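Local atomic coordinates of cellulose 1,4-beta-cellobiosidase (Thermobifida fusca, PDB entry 4JJJ), a protein that probably hydrolyses cellulose as a cellobiohydrolase, this chain being the glycoside hydrolase family 48 catalytic module of a longer, modular enzyme. Residues Gly45-Ser50 / His147-Val152; Glu81-Pro86 / Asp166-Tyr171. The protein carries 1 engineered substitution. All blocks are in the same frame, centred on the assembly; numbering follows the deposited sequence.

Contact 1 (Gly45-Ser50 / His147-Val152); sequences GHQTTS and HWLLDV. With ZN (zinc ion), chain B; BGC (beta-D-glucopyranose), chain D.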
loop_
_atom_site.group_PDB
_atom_site.type_symbol
_atom_site.label_atom_id
_atom_site.label_comp_id
_atom_site.label_asym_id
_atom_site.label_seq_id
_atom_site.Cartn_x
_atom_site.Cartn_y
_atom_site.Cartn_z
ATOM N N GLY A 45 14.057 -1.643 -7.927
ATOM C CA GLY A 45 14.332 -2.189 -6.587
ATOM C C GLY A 45 14.818 -1.184 -5.620
ATOM O O GLY A 45 14.711 -1.402 -4.407
ATOM N N HIS A 46 15.520 -0.126 -6.086
ATOM C CA HIS A 46 16.033 0.845 -5.180
ATOM C C HIS A 46 15.258 2.153 -5.215
ATOM O O HIS A 46 15.669 3.136 -4.617
ATOM C CB HIS A 46 17.513 1.090 -5.431
ATOM C CG HIS A 46 18.376 -0.075 -5.051
ATOM N ND1 HIS A 46 19.757 -0.088 -5.123
ATOM C CD2 HIS A 46 18.025 -1.288 -4.571
ATOM C CE1 HIS A 46 20.201 -1.263 -4.710
ATOM N NE2 HIS A 46 19.170 -1.996 -4.344
ATOM N N GLN A 47 13.992 2.077 -5.690
ATOM C CA GLN A 47 13.010 2.898 -5.134
ATOM C C GLN A 47 12.766 2.410 -3.741
ATOM O O GLN A 47 13.178 1.334 -3.404
ATOM C CB GLN A 47 11.706 2.831 -5.953
ATOM C CG GLN A 47 11.841 3.533 -7.313
ATOM C CD GLN A 47 10.736 3.241 -8.264
ATOM O OE1 GLN A 47 10.005 2.243 -8.137
ATOM N NE2 GLN A 47 10.583 4.081 -9.295
ATOM N N THR A 48 12.002 3.113 -2.950
ATOM C CA THR A 48 11.393 2.570 -1.768
ATOM C C THR A 48 10.023 3.203 -1.557
ATOM O O THR A 48 9.516 4.002 -2.350
ATOM C CB THR A 48 12.229 2.740 -0.496
ATOM O OG1 THR A 48 11.790 1.711 0.445
ATOM C CG2 THR A 48 12.223 4.084 0.133
ATOM N N THR A 49 9.388 2.751 -0.508
ATOM C CA THR A 49 7.960 2.922 -0.318
ATOM C C THR A 49 7.642 3.215 1.106
ATOM O O THR A 49 8.401 2.816 2.042
ATOM C CB THR A 49 7.166 1.635 -0.677
ATOM O OG1 THR A 49 7.659 0.547 0.089
ATOM C CG2 THR A 49 7.373 1.339 -2.158
ATOM N N SER A 50 6.500 3.810 1.334
ATOM C CA SER A 50 6.014 3.973 2.674
ATOM C C SER A 50 5.730 2.579 3.271
ATOM O O SER A 50 5.866 2.369 4.505
ATOM C CB SER A 50 4.843 4.957 2.759
ATOM O OG SER A 50 3.771 4.475 2.012
ATOM N N HIS A 147 4.364 10.030 2.057
ATOM C CA HIS A 147 4.217 9.867 0.621
ATOM C C HIS A 147 4.606 8.433 0.242
ATOM O O HIS A 147 5.356 7.768 0.943
ATOM C CB HIS A 147 5.071 10.875 -0.116
ATOM C CG HIS A 147 5.075 10.704 -1.601
ATOM N ND1 HIS A 147 3.971 10.887 -2.386
ATOM C CD2 HIS A 147 6.058 10.289 -2.446
ATOM C CE1 HIS A 147 4.244 10.625 -3.636
ATOM N NE2 HIS A 147 5.511 10.278 -3.718
ATOM N N TRP A 148 4.070 7.915 -0.870
ATOM C CA TRP A 148 4.171 6.469 -1.058
ATOM C C TRP A 148 5.482 5.953 -1.642
ATOM O O TRP A 148 5.765 4.760 -1.461
ATOM C CB TRP A 148 2.972 5.936 -1.879
ATOM C CG TRP A 148 3.169 5.850 -3.369
ATOM C CD1 TRP A 148 3.026 6.846 -4.329
ATOM C CD2 TRP A 148 3.536 4.663 -4.114
ATOM N NE1 TRP A 148 3.280 6.319 -5.546
ATOM C CE2 TRP A 148 3.614 5.010 -5.472
ATOM C CE3 TRP A 148 3.836 3.341 -3.747
ATOM C CZ2 TRP A 148 3.893 4.066 -6.457
ATOM C CZ3 TRP A 148 4.117 2.392 -4.746
ATOM C CH2 TRP A 148 4.139 2.769 -6.092
ATOM N N LEU A 149 6.170 6.778 -2.389
ATOM C CA LEU A 149 7.272 6.290 -3.287
ATOM C C LEU A 149 8.404 7.303 -3.326
ATOM O O LEU A 149 8.222 8.549 -3.549
ATOM C CB LEU A 149 6.808 6.182 -4.739
ATOM C CG LEU A 149 7.683 5.434 -5.719
ATOM C CD1 LEU A 149 7.898 3.987 -5.392
ATOM C CD2 LEU A 149 7.144 5.706 -7.091
ATOM N N LEU A 150 9.613 6.789 -3.032
ATOM C CA LEU A 150 10.894 7.524 -3.174
ATOM C C LEU A 150 11.788 6.833 -4.144
ATOM O O LEU A 150 11.682 5.619 -4.368
ATOM C CB LEU A 150 11.637 7.610 -1.864
ATOM C CG LEU A 150 10.918 8.301 -0.686
ATOM C CD1 LEU A 150 11.731 8.075 0.581
ATOM C CD2 LEU A 150 10.737 9.792 -0.922
ATOM N N ASP A 151 12.726 7.594 -4.701
ATOM C CA ASP A 151 13.821 7.064 -5.484
ATOM C C ASP A 151 15.101 7.196 -4.645
ATOM O O ASP A 151 15.611 8.273 -4.571
ATOM C CB ASP A 151 13.925 7.816 -6.792
ATOM C CG ASP A 151 15.018 7.333 -7.693
ATOM O OD1 ASP A 151 15.770 6.364 -7.383
ATOM O OD2 ASP A 151 15.042 7.810 -8.903
ATOM N N VAL A 152 15.476 6.127 -3.965
ATOM C CA VAL A 152 16.533 6.194 -2.921
ATOM C C VAL A 152 17.961 6.491 -3.492
ATOM O O VAL A 152 18.658 7.266 -2.908
ATOM C CB VAL A 152 16.507 4.903 -2.097
ATOM C CG1 VAL A 152 17.553 5.054 -0.934
ATOM C CG2 VAL A 152 15.160 4.673 -1.476
HETATM ZN ZN ZN B . 20.888 1.364 -6.162
HETATM C C2 BGC D . -0.563 1.625 -5.309
HETATM C C3 BGC D . -0.648 2.815 -6.266
HETATM C C4 BGC D . -0.936 4.051 -5.478
HETATM C C5 BGC D . 0.035 4.318 -4.361
HETATM C C6 BGC D . -0.275 5.558 -3.531
HETATM C C1 BGC D . 0.344 2.008 -4.174
HETATM O O1 BGC D . 0.369 0.944 -3.209
HETATM O O2 BGC D . -0.122 0.405 -5.943
HETATM O O3 BGC D . -1.752 2.539 -7.164
HETATM O O4 BGC D . -0.670 5.108 -6.465
HETATM O O5 BGC D . -0.016 3.182 -3.480
HETATM O O6 BGC D . -1.633 5.442 -3.016
HETATM O O HOH W 1 17.192 4.227 -6.898
HETATM O O HOH W 2 3.989 2.837 -0.198
HETATM O O HOH W 3 22.657 0.151 -6.430
HETATM O O HOH W 4 20.295 1.835 -8.099
#
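Strands Gln-47 to Thr-49 and Leu-149 to Asp-151 pair antiparallel, their short axes 4.5 Å apart, at the edge of a four-stranded sheet in the (α/α)6 fold of family 48. Thr-48 and Leu-150 form the hydrogen-bonded pair, with distances of 2.9 Å from Thr-48 N to Leu-150 O and from Leu-150 N to Thr-48 O; Gln-47/Asp-151 and Thr-49/Leu-149 are the non-hydrogen-bonded pairs. Bonds from Val-152 N to His-46 O and from Ser-50 N to Trp-148 O extend the ladder.

Gln-47, Thr-49, Leu-149 and Asp-151 share one face, where Leu-149 CD1 lies 3.9 Å from Gln-47 OE1, an oxygen that accepts from Asp-43 N. On the other face Thr-48 and Leu-150 lie side by side, and Thr-48 CG2 presses against Val-152 CG2 at 3.4 Å, tighter than usual for carbons. Thr-49 OG1, between the backbone N and carbonyl carbon (chi1 56°), caps Ala-52 N at the start of helix 50-67, next to Glu-51, the predicted proton donor.

The Trp-148 indole lies between Leu-149 CB, over the centre of one face, and a glucose whose C5 is 3.5 Å above the opposite face, offset toward the rim; NE1 is hydrogen-bonded to Asn-173 OD1. An alanine here would probably leave that glucose without the indole face over its C5 and C6, and Asn-173 OD1 without its donor. At the other end of the ladder, His-46 NE2 is hydrogen-bonded to Val-34 O, while ND1 binds zinc at 2.1 Å, alongside two waters and Asp-153 OD2.

Contact 2 (Glu81-Pro86 / Asp166-Tyr171); sequences ETFIIP and DDAPAY. With ZN (zinc ion), chain C.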
loop_
_atom_site.group_PDB
_atom_site.type_symbol
_atom_site.label_atom_id
_atom_site.label_comp_id
_atom_site.label_asym_id
_atom_site.label_seq_id
_atom_site.Cartn_x
_atom_site.Cartn_y
_atom_site.Cartn_z
ATOM N N GLU A 81 10.343 10.499 9.269
ATOM C CA GLU A 81 10.070 11.954 9.349
ATOM C C GLU A 81 10.996 12.759 8.496
ATOM O O GLU A 81 10.598 13.804 7.947
ATOM C CB GLU A 81 10.099 12.417 10.826
ATOM C CG GLU A 81 8.940 12.002 11.626
ATOM C CD GLU A 81 8.926 12.578 13.021
ATOM O OE1 GLU A 81 10.077 12.855 13.466
ATOM O OE2 GLU A 81 7.849 12.727 13.608
ATOM N N THR A 82 12.217 12.332 8.331
ATOM C CA THR A 82 13.189 13.052 7.566
ATOM C C THR A 82 13.051 12.931 6.073
ATOM O O THR A 82 13.252 13.892 5.331
ATOM C CB THR A 82 14.643 12.680 8.009
ATOM O OG1 THR A 82 14.774 12.881 9.414
ATOM C CG2 THR A 82 15.686 13.417 7.312
ATOM N N PHE A 83 12.645 11.724 5.638
ATOM C CA PHE A 83 12.800 11.373 4.235
ATOM C C PHE A 83 11.503 11.110 3.469
ATOM O O PHE A 83 11.529 11.103 2.277
ATOM C CB PHE A 83 13.788 10.238 4.001
ATOM C CG PHE A 83 15.166 10.571 4.452
ATOM C CD1 PHE A 83 15.847 11.620 3.841
ATOM C CD2 PHE A 83 15.750 9.861 5.491
ATOM C CE1 PHE A 83 17.158 11.946 4.258
ATOM C CE2 PHE A 83 17.057 10.126 5.893
ATOM C CZ PHE A 83 17.709 11.170 5.297
ATOM N N ILE A 84 10.421 10.767 4.141
ATOM C CA ILE A 84 9.216 10.361 3.420
ATOM C C ILE A 84 7.904 11.028 3.877
ATOM O O ILE A 84 6.949 10.919 3.152
ATOM C CB ILE A 84 9.073 8.837 3.359
ATOM C CG1 ILE A 84 8.294 8.394 2.103
ATOM C CG2 ILE A 84 8.506 8.261 4.637
ATOM C CD1 ILE A 84 8.345 6.885 1.845
ATOM N N ILE A 85 7.890 11.689 5.031
ATOM C CA ILE A 85 6.766 12.545 5.400
ATOM C C ILE A 85 7.200 13.923 4.892
ATOM O O ILE A 85 8.122 14.473 5.423
ATOM C CB ILE A 85 6.510 12.570 6.902
ATOM C CG1 ILE A 85 6.126 11.139 7.356
ATOM C CG2 ILE A 85 5.406 13.576 7.177
ATOM C CD1 ILE A 85 5.763 11.000 8.805
ATOM N N PRO A 86 6.566 14.464 3.856
ATOM C CA PRO A 86 7.040 15.703 3.293
ATOM C C PRO A 86 7.227 16.778 4.333
ATOM O O PRO A 86 6.298 17.030 5.146
ATOM C CB PRO A 86 5.919 16.032 2.260
ATOM C CG PRO A 86 5.395 14.647 1.823
ATOM C CD PRO A 86 5.381 13.924 3.152
ATOM N N ASP A 166 21.642 14.000 -5.318
ATOM C CA ASP A 166 21.351 12.727 -4.672
ATOM C C ASP A 166 21.527 12.775 -3.165
ATOM O O ASP A 166 21.612 11.744 -2.513
ATOM C CB ASP A 166 22.163 11.626 -5.267
ATOM C CG ASP A 166 23.529 11.614 -4.742
ATOM O OD1 ASP A 166 24.036 10.509 -4.520
ATOM O OD2 ASP A 166 24.053 12.708 -4.539
ATOM N N ASP A 167 21.386 13.955 -2.604
ATOM C CA ASP A 167 21.557 14.129 -1.184
ATOM C C ASP A 167 20.441 13.516 -0.325
ATOM O O ASP A 167 20.685 13.262 0.854
ATOM C CB ASP A 167 21.751 15.611 -0.864
ATOM C CG ASP A 167 22.980 16.204 -1.602
ATOM O OD1 ASP A 167 24.091 15.900 -1.256
ATOM O OD2 ASP A 167 22.770 16.905 -2.578
ATOM N N ALA A 168 19.251 13.328 -0.871
ATOM C CA ALA A 168 18.158 12.693 -0.129
ATOM C C ALA A 168 17.418 11.849 -1.210
ATOM O O ALA A 168 17.477 12.173 -2.415
ATOM C CB ALA A 168 17.230 13.697 0.426
ATOM N N PRO A 169 16.709 10.801 -0.809
ATOM C CA PRO A 169 15.823 10.179 -1.728
ATOM C C PRO A 169 14.889 11.166 -2.440
ATOM O O PRO A 169 14.364 12.094 -1.754
ATOM C CB PRO A 169 15.004 9.242 -0.792
ATOM C CG PRO A 169 15.916 8.930 0.389
ATOM C CD PRO A 169 16.575 10.251 0.564
ATOM N N ALA A 170 14.610 10.991 -3.734
ATOM C CA ALA A 170 13.693 11.889 -4.431
ATOM C C ALA A 170 12.220 11.513 -4.219
ATOM O O ALA A 170 11.901 10.311 -4.317
ATOM C CB ALA A 170 13.989 11.929 -5.887
ATOM N N TYR A 171 11.352 12.491 -4.059
ATOM C CA TYR A 171 9.891 12.189 -4.035
ATOM C C TYR A 171 9.426 12.079 -5.427
ATOM O O TYR A 171 9.526 13.031 -6.201
ATOM C CB TYR A 171 9.155 13.348 -3.301
ATOM C CG TYR A 171 9.285 13.377 -1.821
ATOM C CD1 TYR A 171 10.314 14.114 -1.182
ATOM C CD2 TYR A 171 8.368 12.746 -0.981
ATOM C CE1 TYR A 171 10.397 14.158 0.226
ATOM C CE2 TYR A 171 8.456 12.783 0.397
ATOM C CZ TYR A 171 9.475 13.503 1.021
ATOM O OH TYR A 171 9.540 13.563 2.423
HETATM ZN ZN ZN C . 10.879 12.813 15.460
HETATM O O HOH W 5 11.400 15.274 3.276
HETATM O O HOH W 6 13.710 12.239 0.964
HETATM O O HOH W 7 11.423 13.521 17.456
HETATM O O HOH W 8 12.496 11.781 14.957
#
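Phe-83, at the end of helix 71-83, and Tyr-171, at the start of strand 170-173, contribute most of the surface buried between Glu-81 to Pro-86 and Asp-166 to Tyr-171. The helix end and the strand lead-in meet through side chains and water, as a helix-to-sheet packing contact within the catalytic module.

The apolar part has two patches. Phe-83 CD1 lies 3.6 Å from Pro-169 CD, and CE1 of the same ring reaches Ala-168 CB at 4.2 Å; both partners approach the phenyl ring obliquely. One face of this ring carries Thr-82 CG2 over its centre, a neighbour from its own helix. In the second patch Pro-86 CG comes obliquely to Tyr-171 CE2 at 3.9 Å.

The polar part gathers where the chain leaves the helix. With CG anti to its carbonyl carbon (chi1 -75°), Tyr-171 starts out from the strand toward the helix end, and the far end of its ring approaches the backbone of Phe-83 to Pro-86, with Ile-84 O in plane at the ring edge. Its OH lies 3.2 Å from Phe-83 O. Water 5, also in the ring plane, is hydrogen-bonded to Tyr-171 OH at 2.7 Å. Water 6 donates to both Phe-83 O and Pro-169 O, a bridge between the two backbones.

Away from the interface, on the same helix, Glu-81 OE1 binds a zinc ion at 2.1 Å together with two waters and Lys-255, while its OE2 is hydrogen-bonded to Tyr-144 OH.

Around this contact, Leu-27 and Val-29 of strand 27-30 pack on Phe-83, Leu-150 of strand 149-151 touches Ile-84, Pro-169 and Tyr-171, and Phe-53 of helix 50-67 meets Ile-84.

Overall arrangement
The two contacts adjoin, their centres about 9 Å apart, and share one antiparallel sheet in which strand 149-151 of contact 1 neighbours strand 170-173 of contact 2. Asp-151 N probably bonds to Ala-170 O between those strands, and His-147 N to Ile-84 O, while Leu-150 CD1 packs on Phe-83 O. Contact 1 is wholly buried and lies nearer the centre of the chain; contact 2 is mainly buried, but two of its touching residues, Ala-168 and Tyr-171, are partly exposed. Direct backbone bonds dominate the first, whereas ring packing and a water bridge join the second. Each includes a zinc ligand, but glucose contact at an indole face belongs to contact 1.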